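Local coordinates for cyclic nucleotide-binding protein (Ruegeria pomeroyi, PDB 3FX3) that probably acts as a DNA-binding transcription factor of the Crp type, in which a cyclic nucleotide-binding domain is joined to a helix-turn-helix domain, at residues T44-E49 with Y97-E102; V63-M68 with S78-G83; R157-L162 with A220-Y225. One frame throughout, in Å; residues are numbered along the deposited sequence.

Contact 1. Residues T44-E49 with Y97-E102; sequences TLFLQE and YPVSAE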
# COMPACT_ATOMS: atom_id res chain seq x y z
N THR B 44 15.51 -23.98 -8.18
CA THR B 44 14.86 -23.72 -6.91
C THR B 44 15.67 -22.74 -6.02
O THR B 44 16.88 -22.92 -5.84
CB THR B 44 14.64 -25.03 -6.15
OG1 THR B 44 13.70 -25.83 -6.87
CG2 THR B 44 14.12 -24.80 -4.72
N LEU B 45 14.99 -21.72 -5.48
CA LEU B 45 15.56 -20.85 -4.44
C LEU B 45 15.22 -21.42 -3.09
O LEU B 45 16.07 -21.50 -2.23
CB LEU B 45 15.00 -19.43 -4.51
CG LEU B 45 15.52 -18.49 -5.60
CD1 LEU B 45 15.02 -18.93 -6.99
CD2 LEU B 45 15.09 -17.05 -5.29
N PHE B 46 13.95 -21.80 -2.91
CA PHE B 46 13.52 -22.51 -1.74
C PHE B 46 12.24 -23.23 -2.02
O PHE B 46 11.54 -22.94 -2.97
CB PHE B 46 13.36 -21.59 -0.53
CG PHE B 46 12.41 -20.41 -0.75
CD1 PHE B 46 11.04 -20.57 -0.61
CD2 PHE B 46 12.90 -19.16 -1.05
CE1 PHE B 46 10.17 -19.49 -0.80
CE2 PHE B 46 12.04 -18.06 -1.24
CZ PHE B 46 10.68 -18.23 -1.11
N LEU B 47 11.92 -24.14 -1.12
CA LEU B 47 10.72 -24.94 -1.20
C LEU B 47 9.81 -24.70 0.00
O LEU B 47 10.26 -24.46 1.13
CB LEU B 47 11.08 -26.44 -1.27
CG LEU B 47 11.85 -26.94 -2.49
CD1 LEU B 47 12.18 -28.47 -2.34
CD2 LEU B 47 11.03 -26.63 -3.80
N GLN B 48 8.51 -24.79 -0.28
CA GLN B 48 7.46 -24.84 0.71
C GLN B 48 7.83 -25.75 1.88
O GLN B 48 8.32 -26.83 1.66
CB GLN B 48 6.22 -25.40 0.02
CG GLN B 48 4.94 -24.83 0.47
CD GLN B 48 3.73 -25.39 -0.29
OE1 GLN B 48 3.63 -25.34 -1.53
NE2 GLN B 48 2.79 -25.92 0.47
N GLU B 49 7.55 -25.29 3.10
CA GLU B 49 7.86 -25.95 4.36
C GLU B 49 9.31 -25.83 4.84
O GLU B 49 9.58 -26.19 5.97
CB GLU B 49 7.42 -27.43 4.41
CG GLU B 49 5.97 -27.65 4.02
CD GLU B 49 4.99 -26.79 4.82
OE1 GLU B 49 5.23 -26.56 6.04
OE2 GLU B 49 3.99 -26.35 4.21
N TYR B 97 8.10 -21.77 5.06
CA TYR B 97 7.68 -21.15 3.81
C TYR B 97 6.33 -21.71 3.38
O TYR B 97 6.16 -22.93 3.35
CB TYR B 97 8.69 -21.41 2.70
CG TYR B 97 9.94 -20.56 2.72
CD1 TYR B 97 9.85 -19.18 2.67
CD2 TYR B 97 11.21 -21.14 2.76
CE1 TYR B 97 10.98 -18.38 2.67
CE2 TYR B 97 12.38 -20.33 2.75
CZ TYR B 97 12.23 -18.94 2.68
OH TYR B 97 13.34 -18.09 2.66
N PRO B 98 5.36 -20.83 3.05
CA PRO B 98 4.05 -21.25 2.59
C PRO B 98 4.02 -21.48 1.08
O PRO B 98 3.03 -21.97 0.56
CB PRO B 98 3.14 -20.07 2.97
CG PRO B 98 4.01 -18.90 2.94
CD PRO B 98 5.42 -19.37 3.25
N VAL B 99 5.11 -21.13 0.40
CA VAL B 99 5.26 -21.25 -1.04
C VAL B 99 6.67 -21.69 -1.38
O VAL B 99 7.59 -21.63 -0.52
CB VAL B 99 4.95 -19.93 -1.77
CG1 VAL B 99 3.49 -19.51 -1.53
CG2 VAL B 99 5.89 -18.83 -1.34
N SER B 100 6.85 -22.17 -2.61
CA SER B 100 8.17 -22.40 -3.19
C SER B 100 8.51 -21.24 -4.09
O SER B 100 7.63 -20.51 -4.51
CB SER B 100 8.16 -23.70 -3.98
OG SER B 100 7.82 -24.77 -3.12
N ALA B 101 9.81 -21.07 -4.37
CA ALA B 101 10.32 -20.01 -5.24
C ALA B 101 11.28 -20.66 -6.24
O ALA B 101 12.14 -21.45 -5.87
CB ALA B 101 11.09 -18.98 -4.45
N GLU B 102 11.16 -20.25 -7.49
CA GLU B 102 11.95 -20.80 -8.57
C GLU B 102 12.29 -19.70 -9.54
O GLU B 102 11.45 -18.84 -9.81
CB GLU B 102 11.11 -21.85 -9.29
CG GLU B 102 11.85 -22.67 -10.28
CD GLU B 102 10.98 -23.82 -10.79
OE1 GLU B 102 10.70 -24.74 -9.98
OE2 GLU B 102 10.55 -23.77 -11.98
O HOH W 1 11.23 -25.16 -7.46
O HOH W 2 13.56 -26.59 -9.56
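The ring of Phe46 lies between Tyr97 and the methyl group of Ala101, beside a classic beta bulge in the antiparallel sheet of the cyclic nucleotide-binding domain. Leu45 and Phe46 both face Ala101 there: Leu45 N donates to Ala101 O over 2.9 Å, while Phe46 N reaches the same oxygen only weakly. The return bond, Ala101 N to Phe46 O, is nearly straight at 172°.

This is the tightly packed part. CG of Phe46 sits between the backbone N and the carbonyl carbon (chi1 56°), and the ring stacks face to face on Tyr97, with centroids 3.7 Å apart and planes inclined by 11°. On the opposite face, Ala101 CB makes a CH-pi contact, 3.6 Å from the Phe46 centroid and displaced toward the rim. Val99 O meets the edge of the ring in its plane. The Tyr97 hydroxyl is tied beyond the stack to His56, whose ring also meets Phe46.

Past the bulge two short, nearly straight bonds hold the segments firmly: Gln48 N donates to Ser100 OG, a side-chain acceptor, and Glu49 N to Tyr97 O. Gln48 also lays CG against Pro98 O and sends OE1 on to Met68 N. The solvent side is looser. Leu47 is exposed and brushes Ser100 OG with CD2, and at the other end Thr44 and Glu102 form a non-hydrogen-bonded pair whose polar tips are joined through water: one molecule lies 2.6 Å from Thr44 OG1 and donates to Glu102 OE1, also over 2.6 Å.

Contact 2. Residues V63-M68 with S78-G83; sequences VKLFRM and SVFTRG
Leu65 and Phe80 both set CG anti to their own carbonyl carbon (chi1 -85° and -68°), on the same face of the sheet. Beyond CG, Leu65 CD2 meets the edge of the Phe80 ring near its plane. The touching atoms are Leu65 CD2 and Phe80 CE2, 3.6 Å apart, with the two side chains crossing obliquely. Ser78 directs its CB to this face too, and its OG is a more distant neighbour of Leu65 CD2.

The backbones form an antiparallel beta hairpin in a sheet of the cyclic nucleotide-binding domain, the short strand axes 4.7 Å apart at their closest. Val63 and Phe80 make a hydrogen-bonded pair with two bonds of 2.8 Å, Val63 N to Phe80 O and Phe80 N to Val63 O. Leu65 and Ser78 pair less evenly: Leu65 N reaches Ser78 O over 2.8 Å, but the hydrogen bond from Ser78 N to Leu65 O is longer, 3.3 Å. Between them Lys64 and Val79 are a non-hydrogen-bonded pair on the other face, where Lys64 CB packs on Val79 CG1. The lysine chain then runs extended away from Val79, and its NZ makes a long, weak ion pair with Glu74.

Strand 74-81 is one of the two outermost strands of this sheet within the chain, while strand 62-68 is also flanked by strand 100-103, where Leu65 touches Ala101. Phe80 meets the ring of Phe86 from strand 84-86, and Arg82, just past the hairpin, forms a salt bridge with Asp167 beyond helix 154-165.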
# COMPACT_ATOMS: atom_id res chain seq x y z
N VAL B 63 11.67 -14.14 -10.61
CA VAL B 63 11.46 -15.26 -9.69
C VAL B 63 9.97 -15.44 -9.53
O VAL B 63 9.24 -14.46 -9.38
CB VAL B 63 12.11 -14.94 -8.33
CG1 VAL B 63 11.78 -16.00 -7.28
CG2 VAL B 63 13.61 -14.82 -8.53
N LYS B 64 9.49 -16.68 -9.57
CA LYS B 64 8.07 -16.92 -9.30
C LYS B 64 7.90 -17.60 -7.95
O LYS B 64 8.73 -18.41 -7.55
CB LYS B 64 7.43 -17.75 -10.41
CG LYS B 64 7.69 -19.26 -10.36
CD LYS B 64 6.91 -20.05 -11.45
CE LYS B 64 7.59 -21.40 -11.72
NZ LYS B 64 6.93 -22.23 -12.77
N LEU B 65 6.82 -17.27 -7.26
CA LEU B 65 6.43 -17.95 -6.04
C LEU B 65 5.16 -18.73 -6.37
O LEU B 65 4.27 -18.19 -7.01
CB LEU B 65 6.14 -16.95 -4.92
CG LEU B 65 7.32 -16.43 -4.08
CD1 LEU B 65 8.55 -16.22 -4.88
CD2 LEU B 65 6.95 -15.13 -3.30
N PHE B 66 5.06 -19.97 -5.90
CA PHE B 66 3.90 -20.81 -6.21
C PHE B 66 3.63 -21.80 -5.08
O PHE B 66 4.54 -22.17 -4.35
CB PHE B 66 4.15 -21.55 -7.54
CG PHE B 66 5.31 -22.50 -7.51
CD1 PHE B 66 6.59 -22.06 -7.79
CD2 PHE B 66 5.12 -23.86 -7.25
CE1 PHE B 66 7.68 -22.93 -7.77
CE2 PHE B 66 6.19 -24.75 -7.22
CZ PHE B 66 7.47 -24.29 -7.50
N ARG B 67 2.37 -22.20 -4.91
CA ARG B 67 2.04 -23.28 -4.00
C ARG B 67 1.48 -24.47 -4.74
O ARG B 67 0.93 -24.33 -5.83
CB ARG B 67 1.12 -22.85 -2.87
CG ARG B 67 -0.21 -22.28 -3.27
CD ARG B 67 -1.15 -22.18 -2.02
NE ARG B 67 -2.11 -23.30 -1.94
CZ ARG B 67 -3.18 -23.46 -2.74
NH1 ARG B 67 -3.45 -22.57 -3.71
NH2 ARG B 67 -3.97 -24.54 -2.57
N MSE B 68 1.65 -25.64 -4.14
CA MSE B 68 1.12 -26.87 -4.67
C MSE B 68 -0.33 -27.05 -4.24
O MSE B 68 -0.60 -27.04 -3.07
CB MSE B 68 1.96 -28.05 -4.15
CG MSE B 68 3.43 -27.94 -4.53
SE MSE B 68 3.59 -27.66 -6.48
CE MSE B 68 2.49 -29.16 -7.01
N SER B 78 2.88 -15.22 -7.12
CA SER B 78 3.50 -13.93 -7.45
C SER B 78 4.71 -14.12 -8.31
O SER B 78 5.30 -15.20 -8.30
CB SER B 78 3.98 -13.20 -6.22
OG SER B 78 3.43 -13.72 -5.06
N VAL B 79 5.08 -13.06 -9.00
CA VAL B 79 6.38 -12.96 -9.65
C VAL B 79 7.08 -11.69 -9.23
O VAL B 79 6.44 -10.64 -9.11
CB VAL B 79 6.30 -13.04 -11.18
CG1 VAL B 79 5.94 -14.42 -11.57
CG2 VAL B 79 5.29 -12.04 -11.75
N PHE B 80 8.38 -11.78 -9.01
CA PHE B 80 9.20 -10.62 -8.60
C PHE B 80 10.38 -10.47 -9.52
O PHE B 80 10.87 -11.47 -10.07
CB PHE B 80 9.71 -10.79 -7.16
CG PHE B 80 8.61 -10.73 -6.14
CD1 PHE B 80 8.08 -9.51 -5.77
CD2 PHE B 80 8.08 -11.88 -5.58
CE1 PHE B 80 7.03 -9.45 -4.83
CE2 PHE B 80 7.05 -11.82 -4.66
CZ PHE B 80 6.53 -10.62 -4.27
N THR B 81 10.86 -9.24 -9.65
CA THR B 81 11.96 -8.94 -10.54
C THR B 81 12.92 -7.92 -9.91
O THR B 81 12.83 -7.63 -8.72
CB THR B 81 11.44 -8.47 -11.95
OG1 THR B 81 12.53 -8.49 -12.88
CG2 THR B 81 10.84 -7.08 -11.90
N ARG B 82 13.87 -7.43 -10.68
CA ARG B 82 14.97 -6.61 -10.13
C ARG B 82 14.50 -5.45 -9.30
O ARG B 82 13.54 -4.78 -9.65
CB ARG B 82 15.94 -6.12 -11.21
CG ARG B 82 15.51 -4.97 -11.96
CD ARG B 82 16.32 -4.81 -13.29
NE ARG B 82 17.59 -4.11 -13.16
CZ ARG B 82 17.72 -2.79 -12.96
NH1 ARG B 82 16.64 -2.02 -12.84
NH2 ARG B 82 18.93 -2.24 -12.89
N GLY B 83 15.16 -5.28 -8.16
CA GLY B 83 14.86 -4.23 -7.21
C GLY B 83 13.70 -4.55 -6.29
O GLY B 83 13.21 -3.67 -5.61

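Contact 3. Residues R157-L162 with A220-Y225; sequences RVAEFL and ALLRDY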
# COMPACT_ATOMS: atom_id res chain seq x y z
N ARG B 157 -1.98 0.94 -18.23
CA ARG B 157 -1.45 0.25 -17.06
C ARG B 157 -0.20 -0.53 -17.40
O ARG B 157 0.71 -0.57 -16.60
CB ARG B 157 -2.50 -0.65 -16.42
CG ARG B 157 -3.68 0.14 -15.79
CD ARG B 157 -4.82 -0.83 -15.44
NE ARG B 157 -4.31 -1.76 -14.47
CZ ARG B 157 -4.52 -3.07 -14.43
NH1 ARG B 157 -5.30 -3.71 -15.28
NH2 ARG B 157 -3.95 -3.72 -13.46
N VAL B 158 -0.14 -1.11 -18.59
CA VAL B 158 1.05 -1.87 -19.01
C VAL B 158 2.21 -0.92 -19.28
O VAL B 158 3.37 -1.21 -18.91
CB VAL B 158 0.74 -2.74 -20.25
CG1 VAL B 158 2.02 -3.42 -20.80
CG2 VAL B 158 -0.32 -3.77 -19.88
N ALA B 159 1.90 0.22 -19.92
CA ALA B 159 2.90 1.28 -20.13
C ALA B 159 3.54 1.66 -18.80
O ALA B 159 4.75 1.76 -18.67
CB ALA B 159 2.23 2.51 -20.78
N GLU B 160 2.70 1.84 -17.81
CA GLU B 160 3.12 2.21 -16.46
C GLU B 160 4.03 1.15 -15.82
O GLU B 160 5.05 1.44 -15.17
CB GLU B 160 1.85 2.39 -15.63
CG GLU B 160 1.99 3.24 -14.46
CD GLU B 160 2.20 4.74 -14.81
OE1 GLU B 160 1.27 5.40 -15.36
OE2 GLU B 160 3.29 5.24 -14.46
N PHE B 161 3.62 -0.11 -15.99
CA PHE B 161 4.42 -1.23 -15.54
C PHE B 161 5.81 -1.23 -16.22
O PHE B 161 6.84 -1.33 -15.58
CB PHE B 161 3.63 -2.53 -15.78
CG PHE B 161 4.42 -3.77 -15.49
CD1 PHE B 161 4.51 -4.25 -14.20
CD2 PHE B 161 5.06 -4.45 -16.51
CE1 PHE B 161 5.24 -5.39 -13.91
CE2 PHE B 161 5.78 -5.62 -16.23
CZ PHE B 161 5.87 -6.07 -14.91
N LEU B 162 5.83 -1.09 -17.53
CA LEU B 162 7.09 -1.01 -18.25
C LEU B 162 7.95 0.17 -17.77
O LEU B 162 9.15 0.01 -17.56
CB LEU B 162 6.83 -0.95 -19.75
CG LEU B 162 6.28 -2.24 -20.37
CD1 LEU B 162 5.99 -2.04 -21.86
CD2 LEU B 162 7.28 -3.41 -20.17
N ALA B 220 10.05 8.95 -22.75
CA ALA B 220 9.21 10.13 -22.67
C ALA B 220 7.92 9.89 -23.46
O ALA B 220 6.81 10.12 -22.96
CB ALA B 220 9.97 11.36 -23.17
N LEU B 221 8.05 9.40 -24.69
CA LEU B 221 6.90 9.03 -25.50
C LEU B 221 5.97 8.04 -24.77
O LEU B 221 4.75 8.17 -24.82
CB LEU B 221 7.37 8.44 -26.82
CG LEU B 221 6.32 8.18 -27.90
CD1 LEU B 221 5.92 9.48 -28.61
CD2 LEU B 221 6.86 7.17 -28.90
N LEU B 222 6.55 7.06 -24.07
CA LEU B 222 5.73 6.06 -23.38
C LEU B 222 5.01 6.69 -22.20
O LEU B 222 3.81 6.47 -22.01
CB LEU B 222 6.56 4.84 -22.95
CG LEU B 222 5.78 3.66 -22.34
CD1 LEU B 222 4.61 3.24 -23.22
CD2 LEU B 222 6.71 2.47 -22.09
N ARG B 223 5.74 7.48 -21.41
CA ARG B 223 5.13 8.25 -20.32
C ARG B 223 4.00 9.18 -20.79
O ARG B 223 3.03 9.39 -20.07
CB ARG B 223 6.17 9.08 -19.57
CG ARG B 223 5.63 9.71 -18.29
CD ARG B 223 6.74 10.21 -17.36
NE ARG B 223 7.81 9.22 -17.17
CZ ARG B 223 7.75 8.14 -16.37
NH1 ARG B 223 6.66 7.86 -15.64
NH2 ARG B 223 8.81 7.32 -16.29
N ASP B 224 4.12 9.72 -21.99
CA ASP B 224 3.06 10.54 -22.53
C ASP B 224 1.81 9.71 -22.73
O ASP B 224 0.72 10.11 -22.33
CB ASP B 224 3.45 11.21 -23.85
CG ASP B 224 2.53 12.36 -24.19
OD1 ASP B 224 2.48 13.31 -23.37
OD2 ASP B 224 1.86 12.30 -25.23
N TYR B 225 1.99 8.54 -23.35
CA TYR B 225 0.89 7.59 -23.52
C TYR B 225 0.23 7.31 -22.18
O TYR B 225 -0.99 7.40 -22.05
CB TYR B 225 1.38 6.27 -24.14
CG TYR B 225 0.24 5.38 -24.57
CD1 TYR B 225 -0.38 4.53 -23.67
CD2 TYR B 225 -0.25 5.44 -25.85
CE1 TYR B 225 -1.46 3.73 -24.05
CE2 TYR B 225 -1.32 4.65 -26.25
CZ TYR B 225 -1.92 3.80 -25.35
OH TYR B 225 -2.97 3.03 -25.78
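Leu222 of helix 220-225 turns toward helix 157-162 and meets Ala159, and the two carry this small helix-helix contact about equally. It is plain packing that joins the early helix 154-165 of the Crp-like helix-turn-helix domain to the late helix 219-227. From Leu222 CB, which has no close partner across the contact, the chain goes to CG, set anti to the backbone N (chi1 -174°) and 4.0 Å from Ala159 CB. There it forks. CD1 presses on Ala159 CB at 3.5 Å, tighter than usual for two carbons, and also comes near Ala159 CA. CD2 lies 4.0 Å from Ala159 O and 4.1 Å from Leu162 CB, one turn further on. One leucine thus touches two inward-facing residues, Ala159 and Leu162, with its two methyl groups.

The small alanine allows the backbones to come close at this point, the CA atoms of Ala159 and Leu222 being 6.4 Å apart with the short helix axes 9.1 Å apart. Those axes run at 143° to one another, so the helices are roughly antiparallel but clearly splayed. On one flank Tyr225 brings CD1 to 4.4 Å from Ala159 CB, a light, oblique contact. On another, Glu160 OE2 and Arg223 NH1 have opposite charges but stand 4.4 Å apart, beyond a salt bridge; the other carboxylate oxygen of Glu160 is bonded to Gln152. No hydrogen bond crosses between the segments.

Helix 192-203 packs alongside, receiving Val158 from helix 154-165 and Tyr225 from helix 219-227 on Leu202, while Arg157 packs on Leu149 of the second subunit.

From the N terminus, the chain enters contact 1 at 44-49 and passes through 63-68, which 78-83 soon meets to close the short hairpin loop of contact 2. Only later does 97-102 return to 44-49, so contact 2 is nested within the larger loop closed by contact 1. The two share a sheet in which strand 100-103 lies beside strand 62-68, and the contact centres are 10 Å apart. Contact 3 follows in series, its loop from 157-162 to 220-225 enclosing much of the helix-turn-helix domain and joining that domain's early and late helices. Its centre is 33 Å from that of contact 1, across the centre of the chain, whereas its nearest atoms are about 6 Å from contact 2.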